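Local coordinates for ancylostoma secreted protein 1 (Necator americanus, PDB 3NT8) that is probably associated with the transition of infective hookworm larvae to parasitism, and is built from two CAP domains of the cysteine-rich secretory protein family, at residues H44-R48 with M69-S73; R50-G54 with L63-M69; S341-T346 with Y393-Y399. One frame throughout, in Å; residues are numbered along the deposited sequence.

Contact 1 of 3, residues H44-R48 with M69-S73; sequences HNNAR and MYKLS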
loop_
_atom_site.group_PDB
_atom_site.type_symbol
_atom_site.label_atom_id
_atom_site.label_comp_id
_atom_site.label_asym_id
_atom_site.label_seq_id
_atom_site.Cartn_x
_atom_site.Cartn_y
_atom_site.Cartn_z
ATOM N N HIS A 44 -3.186 20.866 -3.456
ATOM C CA HIS A 44 -3.177 19.418 -3.541
ATOM C C HIS A 44 -4.578 18.905 -3.884
ATOM O O HIS A 44 -4.704 18.042 -4.730
ATOM C CB HIS A 44 -2.679 18.746 -2.266
ATOM C CG HIS A 44 -1.180 18.688 -2.115
ATOM N ND1 HIS A 44 -0.426 19.741 -1.634
ATOM C CD2 HIS A 44 -0.301 17.664 -2.300
ATOM C CE1 HIS A 44 0.850 19.382 -1.580
ATOM N NE2 HIS A 44 0.950 18.124 -1.968
ATOM N N ASN A 45 -5.614 19.410 -3.189
ATOM C CA ASN A 45 -6.990 18.933 -3.408
ATOM C C ASN A 45 -7.618 19.332 -4.727
ATOM O O ASN A 45 -8.460 18.611 -5.253
ATOM C CB ASN A 45 -7.890 19.396 -2.286
ATOM C CG ASN A 45 -7.575 18.704 -1.028
ATOM O OD1 ASN A 45 -7.249 17.515 -1.048
ATOM N ND2 ASN A 45 -7.639 19.431 0.092
ATOM N N ASN A 46 -7.255 20.497 -5.227
ATOM C CA ASN A 46 -7.728 20.914 -6.527
ATOM C C ASN A 46 -7.146 20.030 -7.624
ATOM O O ASN A 46 -7.851 19.713 -8.597
ATOM C CB ASN A 46 -7.389 22.396 -6.814
ATOM C CG ASN A 46 -8.151 23.325 -5.890
ATOM O OD1 ASN A 46 -9.253 22.990 -5.491
ATOM N ND2 ASN A 46 -7.575 24.467 -5.538
ATOM N N ALA A 47 -5.861 19.710 -7.505
ATOM C CA ALA A 47 -5.181 18.862 -8.459
ATOM C C ALA A 47 -5.649 17.419 -8.321
ATOM O O ALA A 47 -5.830 16.728 -9.338
ATOM C CB ALA A 47 -3.597 18.946 -8.318
ATOM N N ARG A 48 -5.884 16.980 -7.098
ATOM C CA ARG A 48 -6.455 15.611 -6.940
ATOM C C ARG A 48 -7.867 15.438 -7.568
ATOM O O ARG A 48 -8.194 14.349 -8.093
ATOM C CB ARG A 48 -6.416 15.141 -5.475
ATOM C CG ARG A 48 -4.984 14.967 -4.930
ATOM C CD ARG A 48 -4.830 14.925 -3.372
ATOM N NE ARG A 48 -5.390 13.697 -2.851
ATOM C CZ ARG A 48 -4.725 12.548 -2.721
ATOM N NH1 ARG A 48 -3.391 12.486 -2.979
ATOM N NH2 ARG A 48 -5.389 11.498 -2.279
ATOM N N MET A 69 -10.532 8.542 -4.755
ATOM C CA MET A 69 -9.533 9.603 -4.597
ATOM C C MET A 69 -9.888 10.416 -3.398
ATOM O O MET A 69 -10.910 11.124 -3.403
ATOM C CB MET A 69 -9.464 10.502 -5.820
ATOM C CG MET A 69 -8.462 11.647 -5.695
ATOM S SD MET A 69 -6.722 11.157 -5.649
ATOM C CE MET A 69 -6.373 10.525 -7.291
ATOM N N TYR A 70 -9.083 10.285 -2.344
ATOM C CA TYR A 70 -9.310 11.003 -1.064
ATOM C C TYR A 70 -8.811 12.467 -1.013
ATOM O O TYR A 70 -7.741 12.832 -1.553
ATOM C CB TYR A 70 -8.813 10.190 0.160
ATOM C CG TYR A 70 -9.755 9.076 0.541
ATOM C CD1 TYR A 70 -10.569 9.197 1.676
ATOM C CD2 TYR A 70 -9.940 7.979 -0.291
ATOM C CE1 TYR A 70 -11.479 8.257 2.003
ATOM C CE2 TYR A 70 -10.850 6.979 0.047
ATOM C CZ TYR A 70 -11.596 7.110 1.176
ATOM O OH TYR A 70 -12.495 6.095 1.460
ATOM N N LYS A 71 -9.641 13.289 -0.403
ATOM C CA LYS A 71 -9.322 14.684 -0.120
ATOM C C LYS A 71 -8.360 14.620 1.035
ATOM O O LYS A 71 -8.587 13.848 1.959
ATOM C CB LYS A 71 -10.571 15.415 0.316
ATOM C CG LYS A 71 -10.394 16.904 0.477
ATOM C CD LYS A 71 -11.744 17.589 0.767
ATOM C CE LYS A 71 -11.519 19.167 0.826
ATOM N NZ LYS A 71 -12.691 19.920 1.360
ATOM N N LEU A 72 -7.303 15.409 0.977
ATOM C CA LEU A 72 -6.372 15.562 2.098
ATOM C C LEU A 72 -6.908 16.489 3.159
ATOM O O LEU A 72 -7.555 17.492 2.847
ATOM C CB LEU A 72 -4.989 16.086 1.562
ATOM C CG LEU A 72 -4.336 15.241 0.436
ATOM C CD1 LEU A 72 -2.914 15.710 -0.047
ATOM C CD2 LEU A 72 -4.224 13.807 0.925
ATOM N N SER A 73 -6.646 16.161 4.416
ATOM C CA SER A 73 -6.835 17.083 5.535
ATOM C C SER A 73 -5.492 17.481 6.065
ATOM O O SER A 73 -4.526 16.689 6.037
ATOM C CB SER A 73 -7.579 16.379 6.651
ATOM O OG SER A 73 -8.805 15.945 6.121
#

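Contact 2 of 3, residues R50-G54 with L63-M69; sequences RVAKG and LNPAKNM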
loop_
_atom_site.group_PDB
_atom_site.type_symbol
_atom_site.label_atom_id
_atom_site.label_comp_id
_atom_site.label_asym_id
_atom_site.label_seq_id
_atom_site.Cartn_x
_atom_site.Cartn_y
_atom_site.Cartn_z
ATOM N N ARG A 50 -9.177 17.313 -10.059
ATOM C CA ARG A 50 -8.966 17.295 -11.482
ATOM C C ARG A 50 -8.654 15.929 -12.023
ATOM O O ARG A 50 -9.149 15.591 -13.094
ATOM C CB ARG A 50 -7.935 18.312 -11.954
ATOM C CG ARG A 50 -8.376 19.759 -11.837
ATOM C CD ARG A 50 -7.395 20.665 -12.493
ATOM N NE ARG A 50 -7.261 20.487 -13.955
ATOM C CZ ARG A 50 -8.080 20.971 -14.927
ATOM N NH1 ARG A 50 -9.203 21.643 -14.652
ATOM N NH2 ARG A 50 -7.787 20.760 -16.228
ATOM N N VAL A 51 -7.848 15.145 -11.330
ATOM C CA VAL A 51 -7.502 13.812 -11.776
ATOM C C VAL A 51 -8.692 12.911 -11.681
ATOM O O VAL A 51 -9.053 12.213 -12.667
ATOM C CB VAL A 51 -6.335 13.208 -10.948
ATOM C CG1 VAL A 51 -6.054 11.735 -11.391
ATOM C CG2 VAL A 51 -5.083 14.048 -11.099
ATOM N N ALA A 52 -9.292 12.897 -10.491
ATOM C CA ALA A 52 -10.495 12.137 -10.216
ATOM C C ALA A 52 -11.551 12.309 -11.287
ATOM O O ALA A 52 -12.113 11.310 -11.714
ATOM C CB ALA A 52 -11.037 12.479 -8.896
ATOM N N LYS A 53 -11.806 13.570 -11.683
ATOM C CA LYS A 53 -12.797 13.981 -12.717
ATOM C C LYS A 53 -12.365 13.681 -14.170
ATOM O O LYS A 53 -13.194 13.749 -15.085
ATOM C CB LYS A 53 -13.123 15.463 -12.581
ATOM C CG LYS A 53 -13.959 15.770 -11.371
ATOM C CD LYS A 53 -14.778 17.041 -11.522
ATOM C CE LYS A 53 -15.860 17.160 -10.395
ATOM N NZ LYS A 53 -16.216 18.608 -10.173
ATOM N N GLY A 54 -11.113 13.242 -14.351
ATOM C CA GLY A 54 -10.570 12.923 -15.667
ATOM C C GLY A 54 -10.230 14.168 -16.464
ATOM O O GLY A 54 -10.270 14.122 -17.680
ATOM N N LEU A 63 -5.160 12.254 -18.155
ATOM C CA LEU A 63 -5.028 11.194 -17.170
ATOM C C LEU A 63 -6.320 10.489 -16.955
ATOM O O LEU A 63 -7.385 11.127 -16.972
ATOM C CB LEU A 63 -4.557 11.761 -15.827
ATOM C CG LEU A 63 -3.135 12.319 -15.839
ATOM C CD1 LEU A 63 -2.808 13.072 -14.547
ATOM C CD2 LEU A 63 -2.123 11.202 -16.074
ATOM N N ASN A 64 -6.248 9.190 -16.649
ATOM C CA ASN A 64 -7.447 8.463 -16.269
ATOM C C ASN A 64 -8.171 9.052 -15.054
ATOM O O ASN A 64 -7.517 9.436 -14.099
ATOM C CB ASN A 64 -7.110 6.993 -15.947
ATOM C CG ASN A 64 -6.690 6.223 -17.154
ATOM O OD1 ASN A 64 -7.351 6.322 -18.192
ATOM N ND2 ASN A 64 -5.550 5.457 -17.046
ATOM N N PRO A 65 -9.527 9.067 -15.064
ATOM C CA PRO A 65 -10.332 9.422 -13.874
ATOM C C PRO A 65 -10.107 8.457 -12.715
ATOM O O PRO A 65 -9.686 7.321 -12.942
ATOM C CB PRO A 65 -11.768 9.241 -14.362
ATOM C CG PRO A 65 -11.669 8.270 -15.512
ATOM C CD PRO A 65 -10.410 8.769 -16.209
ATOM N N ALA A 66 -10.449 8.895 -11.498
ATOM C CA ALA A 66 -10.133 8.142 -10.317
ATOM C C ALA A 66 -11.325 7.844 -9.425
ATOM O O ALA A 66 -12.059 8.759 -9.024
ATOM C CB ALA A 66 -9.061 8.862 -9.504
ATOM N N LYS A 67 -11.455 6.580 -9.020
ATOM C CA LYS A 67 -12.357 6.247 -7.942
ATOM C C LYS A 67 -11.542 6.230 -6.658
ATOM O O LYS A 67 -10.288 6.124 -6.702
ATOM C CB LYS A 67 -13.031 4.904 -8.198
ATOM C CG LYS A 67 -12.099 3.713 -8.415
ATOM C CD LYS A 67 -12.939 2.413 -8.567
ATOM C CE LYS A 67 -12.062 1.169 -8.711
ATOM N NZ LYS A 67 -12.803 -0.052 -9.277
ATOM N N ASN A 68 -12.228 6.327 -5.515
ATOM C CA ASN A 68 -11.527 6.335 -4.199
ATOM C C ASN A 68 -10.390 7.395 -4.100
ATOM O O ASN A 68 -9.369 7.178 -3.479
ATOM C CB ASN A 68 -10.961 4.922 -3.895
ATOM C CG ASN A 68 -12.030 3.839 -3.876
ATOM O OD1 ASN A 68 -13.181 4.090 -3.527
ATOM N ND2 ASN A 68 -11.640 2.628 -4.188
ATOM N N MET A 69 -10.532 8.542 -4.755
ATOM C CA MET A 69 -9.533 9.603 -4.597
ATOM C C MET A 69 -9.888 10.416 -3.398
ATOM O O MET A 69 -10.910 11.124 -3.403
ATOM C CB MET A 69 -9.464 10.502 -5.820
ATOM C CG MET A 69 -8.462 11.647 -5.695
ATOM S SD MET A 69 -6.722 11.157 -5.649
ATOM C CE MET A 69 -6.373 10.525 -7.291
HETATM O O HOH W 1 -7.498 13.271 -15.203
#

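Contact 3 of 3, residues S341-T346 with Y393-Y399; sequences SNVLTT and YMGHVIY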
loop_
_atom_site.group_PDB
_atom_site.type_symbol
_atom_site.label_atom_id
_atom_site.label_comp_id
_atom_site.label_asym_id
_atom_site.label_seq_id
_atom_site.Cartn_x
_atom_site.Cartn_y
_atom_site.Cartn_z
ATOM N N SER A 341 0.521 -24.955 -16.494
ATOM C CA SER A 341 0.714 -26.222 -15.723
ATOM C C SER A 341 0.539 -25.927 -14.224
ATOM O O SER A 341 0.223 -26.845 -13.425
ATOM C CB SER A 341 2.126 -26.858 -15.940
ATOM O OG SER A 341 3.178 -26.065 -15.398
ATOM N N ASN A 342 0.704 -24.660 -13.831
ATOM C CA ASN A 342 0.570 -24.296 -12.409
ATOM C C ASN A 342 1.558 -24.966 -11.437
ATOM O O ASN A 342 1.352 -24.980 -10.233
ATOM C CB ASN A 342 -0.866 -24.495 -11.963
ATOM C CG ASN A 342 -1.278 -23.563 -10.853
ATOM O OD1 ASN A 342 -0.803 -22.441 -10.752
ATOM N ND2 ASN A 342 -2.164 -24.037 -10.007
ATOM N N VAL A 343 2.659 -25.498 -11.949
ATOM C CA VAL A 343 3.605 -26.219 -11.116
ATOM C C VAL A 343 4.749 -25.284 -10.648
ATOM O O VAL A 343 5.357 -24.564 -11.455
ATOM C CB VAL A 343 4.237 -27.418 -11.863
ATOM C CG1 VAL A 343 5.116 -28.229 -10.892
ATOM C CG2 VAL A 343 3.173 -28.335 -12.483
ATOM N N LEU A 344 5.074 -25.354 -9.364
ATOM C CA LEU A 344 6.200 -24.664 -8.841
ATOM C C LEU A 344 7.482 -25.449 -9.090
ATOM O O LEU A 344 7.813 -26.375 -8.309
ATOM C CB LEU A 344 5.998 -24.349 -7.336
ATOM C CG LEU A 344 7.159 -23.668 -6.616
ATOM C CD1 LEU A 344 7.417 -22.240 -7.129
ATOM C CD2 LEU A 344 6.975 -23.608 -5.113
ATOM N N THR A 345 8.181 -25.072 -10.170
ATOM C CA THR A 345 9.377 -25.764 -10.621
ATOM C C THR A 345 10.654 -25.012 -10.259
ATOM O O THR A 345 10.637 -23.793 -9.960
ATOM C CB THR A 345 9.409 -26.103 -12.142
ATOM O OG1 THR A 345 9.531 -24.903 -12.901
ATOM C CG2 THR A 345 8.179 -26.846 -12.559
ATOM N N THR A 346 11.758 -25.763 -10.223
ATOM C CA THR A 346 13.063 -25.189 -9.950
ATOM C C THR A 346 13.444 -24.291 -11.133
ATOM O O THR A 346 14.104 -23.285 -10.929
ATOM C CB THR A 346 14.172 -26.285 -9.593
ATOM O OG1 THR A 346 14.417 -27.136 -10.710
ATOM C CG2 THR A 346 13.702 -27.163 -8.446
ATOM N N TYR A 393 5.891 -26.699 -1.931
ATOM C CA TYR A 393 6.496 -27.958 -2.283
ATOM C C TYR A 393 7.030 -27.901 -3.728
ATOM O O TYR A 393 6.240 -27.742 -4.659
ATOM C CB TYR A 393 5.442 -29.080 -2.162
ATOM C CG TYR A 393 4.671 -29.153 -0.870
ATOM C CD1 TYR A 393 5.333 -29.139 0.349
ATOM C CD2 TYR A 393 3.270 -29.332 -0.868
ATOM C CE1 TYR A 393 4.673 -29.262 1.526
ATOM C CE2 TYR A 393 2.572 -29.446 0.312
ATOM C CZ TYR A 393 3.299 -29.402 1.524
ATOM O OH TYR A 393 2.690 -29.509 2.745
ATOM N N MET A 394 8.348 -28.061 -3.895
ATOM C CA MET A 394 9.011 -27.995 -5.209
ATOM C C MET A 394 8.652 -29.179 -6.077
ATOM O O MET A 394 8.845 -30.342 -5.694
ATOM C CB MET A 394 10.541 -27.904 -5.101
ATOM C CG MET A 394 11.068 -26.657 -4.434
ATOM S SD MET A 394 10.519 -25.070 -5.152
ATOM C CE MET A 394 11.236 -25.208 -6.770
ATOM N N GLY A 395 8.131 -28.842 -7.252
ATOM C CA GLY A 395 7.694 -29.811 -8.242
ATOM C C GLY A 395 6.210 -30.107 -8.127
ATOM O O GLY A 395 5.688 -30.955 -8.878
ATOM N N HIS A 396 5.522 -29.426 -7.201
ATOM C CA HIS A 396 4.072 -29.680 -6.977
ATOM C C HIS A 396 3.234 -28.517 -7.513
ATOM O O HIS A 396 3.729 -27.377 -7.586
ATOM C CB HIS A 396 3.815 -29.815 -5.491
ATOM C CG HIS A 396 2.506 -30.453 -5.142
ATOM N ND1 HIS A 396 1.309 -29.772 -5.213
ATOM C CD2 HIS A 396 2.213 -31.692 -4.661
ATOM C CE1 HIS A 396 0.332 -30.565 -4.809
ATOM N NE2 HIS A 396 0.852 -31.733 -4.469
ATOM N N VAL A 397 1.995 -28.796 -7.944
ATOM C CA VAL A 397 1.098 -27.743 -8.359
ATOM C C VAL A 397 0.770 -26.816 -7.163
ATOM O O VAL A 397 0.727 -27.251 -6.016
ATOM C CB VAL A 397 -0.188 -28.279 -8.972
ATOM C CG1 VAL A 397 0.078 -29.038 -10.330
ATOM C CG2 VAL A 397 -0.833 -29.121 -8.000
ATOM N N ILE A 398 0.587 -25.525 -7.443
ATOM C CA ILE A 398 0.278 -24.552 -6.393
ATOM C C ILE A 398 -1.159 -24.825 -5.923
ATOM O O ILE A 398 -1.477 -24.736 -4.731
ATOM C CB ILE A 398 0.421 -23.093 -6.878
ATOM C CG1 ILE A 398 1.805 -22.816 -7.439
ATOM C CG2 ILE A 398 0.035 -22.064 -5.774
ATOM C CD1 ILE A 398 1.778 -21.685 -8.478
ATOM N N TYR A 399 -2.028 -25.140 -6.860
ATOM C CA TYR A 399 -3.410 -25.531 -6.511
ATOM C C TYR A 399 -3.933 -26.504 -7.572
ATOM O O TYR A 399 -3.482 -26.467 -8.763
ATOM C CB TYR A 399 -4.334 -24.322 -6.343
ATOM C CG TYR A 399 -4.366 -23.304 -7.475
ATOM C CD1 TYR A 399 -5.101 -23.550 -8.648
ATOM C CD2 TYR A 399 -3.701 -22.102 -7.344
ATOM C CE1 TYR A 399 -5.161 -22.648 -9.660
ATOM C CE2 TYR A 399 -3.756 -21.148 -8.339
ATOM C CZ TYR A 399 -4.491 -21.447 -9.511
ATOM O OH TYR A 399 -4.587 -20.579 -10.534
#

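Contact 1 of 3, residues H44-R48 with M69-S73
Polar side chains of the helix reach across to the backbone of an extended, irregular segment. N45 reads L72 at both ends: its OD1 accepts a hydrogen bond from L72 N at 2.9 Å, while its ND2 makes a weak, long one to L72 O at 3.4 Å. One turn further on, R48 brings NE and NH2 to the same acceptor, Y70 O, each at 2.8 Å. The carbonyl thus lies near the plane of the guanidinium, at its edge, and the guanidinium also reaches backbone carbonyls at the C-terminal end of helix 147-153, NH1 bonding M152 O and NH2 Y154 O. N45 and R48 lie on the same side of helix 34-52, the first helix of the N-terminal CAP domain, and so tie it to the residues leading into strand 73-74, an outer strand of the domain's central sheet.

Van der Waals contacts surround these bonds. The R48 guanidinium is sandwiched, with M69 SD over one face, 3.6 Å from NH2, and L72 CG over the opposite face, 3.8 Å from NE. L72 also meets H44, whose CB lies 3.8 Å from L72 CD1; the imidazole itself is hydrogen-bonded through NE2 to the hydroxyl of Y177. K71 CG lies 3.5 Å from N45 OD1, although the CA-to-CB bond of K71 points away from the helix; its ammonium group forms a salt bridge with E210.

Contact 2 of 3, residues R50-G54 with L63-M69
At the apolar centre, A52 packs its CB against A66 CB at 4.2 Å and M69 CB at 4.0 Å, with the small alanine side chains letting the backbones come within 4.0 Å, CA of A52 to CA of A66. V51 extends this patch along two branches: CG1 lies 4.3 Å from M69 CE and CG2 4.2 Å from L63 CD1. The patch closes the C-terminal end of helix 34-52 in the N-terminal CAP domain, where the chain leaves the helix in a Schellman motif. G54 adopts positive phi (76°), which favours glycine, and a CB there would sit tightly against the P65 ring. W189 and V153 cover V51 from outside the two segments.

Around this centre the helix end is tied to the returning chain by backbone polar groups. A66 N donates to A52 O at 2.9 Å, so a carbonyl of the last turn finds its partner in the short strand 66-67, which pairs with strand 190-191. V51 O takes the hydrogen bond from G54 N at 2.9 Å and also a CA-H...O contact from P65 CA at 3.3 Å. At the outer edge, K53, whose CA-to-CB bond points away from 63-69, forms a salt bridge with D211 through NZ, and N64 ND2 bonds to N139. A single water spans the remaining gap, donating to V51 O at 3.2 Å and to L63 O at 2.8 Å.

Contact 3 of 3, residues S341-T346 with Y393-Y399
Two irregular loops of the C-terminal half meet here in a short antiparallel backbone pairing, well away from the centre of the molecule: residues 341-346 follow helix 332-335 and run into the start of helix 346-349, while the loop of residues 393-399 comes after strand 381-388 of the second CAP domain. V343 and V397 form a single antiparallel bridge of the non-hydrogen-bonded kind, their CA atoms 4.0 Å apart. Hydrogen bonds flank it, from I398 N to N342 O at 2.9 Å and from L344 N to H396 O at 3.0 Å. Further along, G395 N donates to L344 O at 2.7 Å. G395 is the third residue of a type II turn, Y393 to H396, closed by H396 N to Y393 O at 3.1 Å; its phi of 95° would press a CB against the preceding carbonyl.

Side chains line the pairing on both flanks. V343 CG2 touches V397 CG1 at 3.8 Å at the partly exposed surface, whereas L344 and I398 are buried, and both pack on T360 of helix 357-363. L344 CD2 also lies 3.8 Å from M394 SD, and M394 CE reaches T346 CG2 at 3.6 Å, close to where T345 caps helix 346-349 through its hydroxyl and L348 N. N342 lays its ND2 over a face of the Y399 ring, 3.3 Å from CD1, and bonds weakly to Y399 O at 3.0 Å.

Because most of the hydrogen bonds run between main-chain atoms, the pairing depends chiefly on backbone geometry, with side chains adding a buried apolar flank on one side.

How the contacts relate
Contacts 1 and 2 are neighbours, their centres about 11 Å apart; they share M69 and fasten successive turns of helix 34-52 to one returning chain, contact 2 lying within the loop that contact 1 closes. Contact 1 is the core member, with buried arginine and asparagine side chains hydrogen-bonded to main-chain atoms; contact 2, partly buried at the helix end, relies on small apolar groups, one direct backbone bond and a water. Contact 3 lies in the other half of the molecule, its centre about 45 Å and 40 Å from those of contacts 1 and 2. More exposed, and without a helix-to-chain interface, it joins two loops chiefly by main-chain bonding.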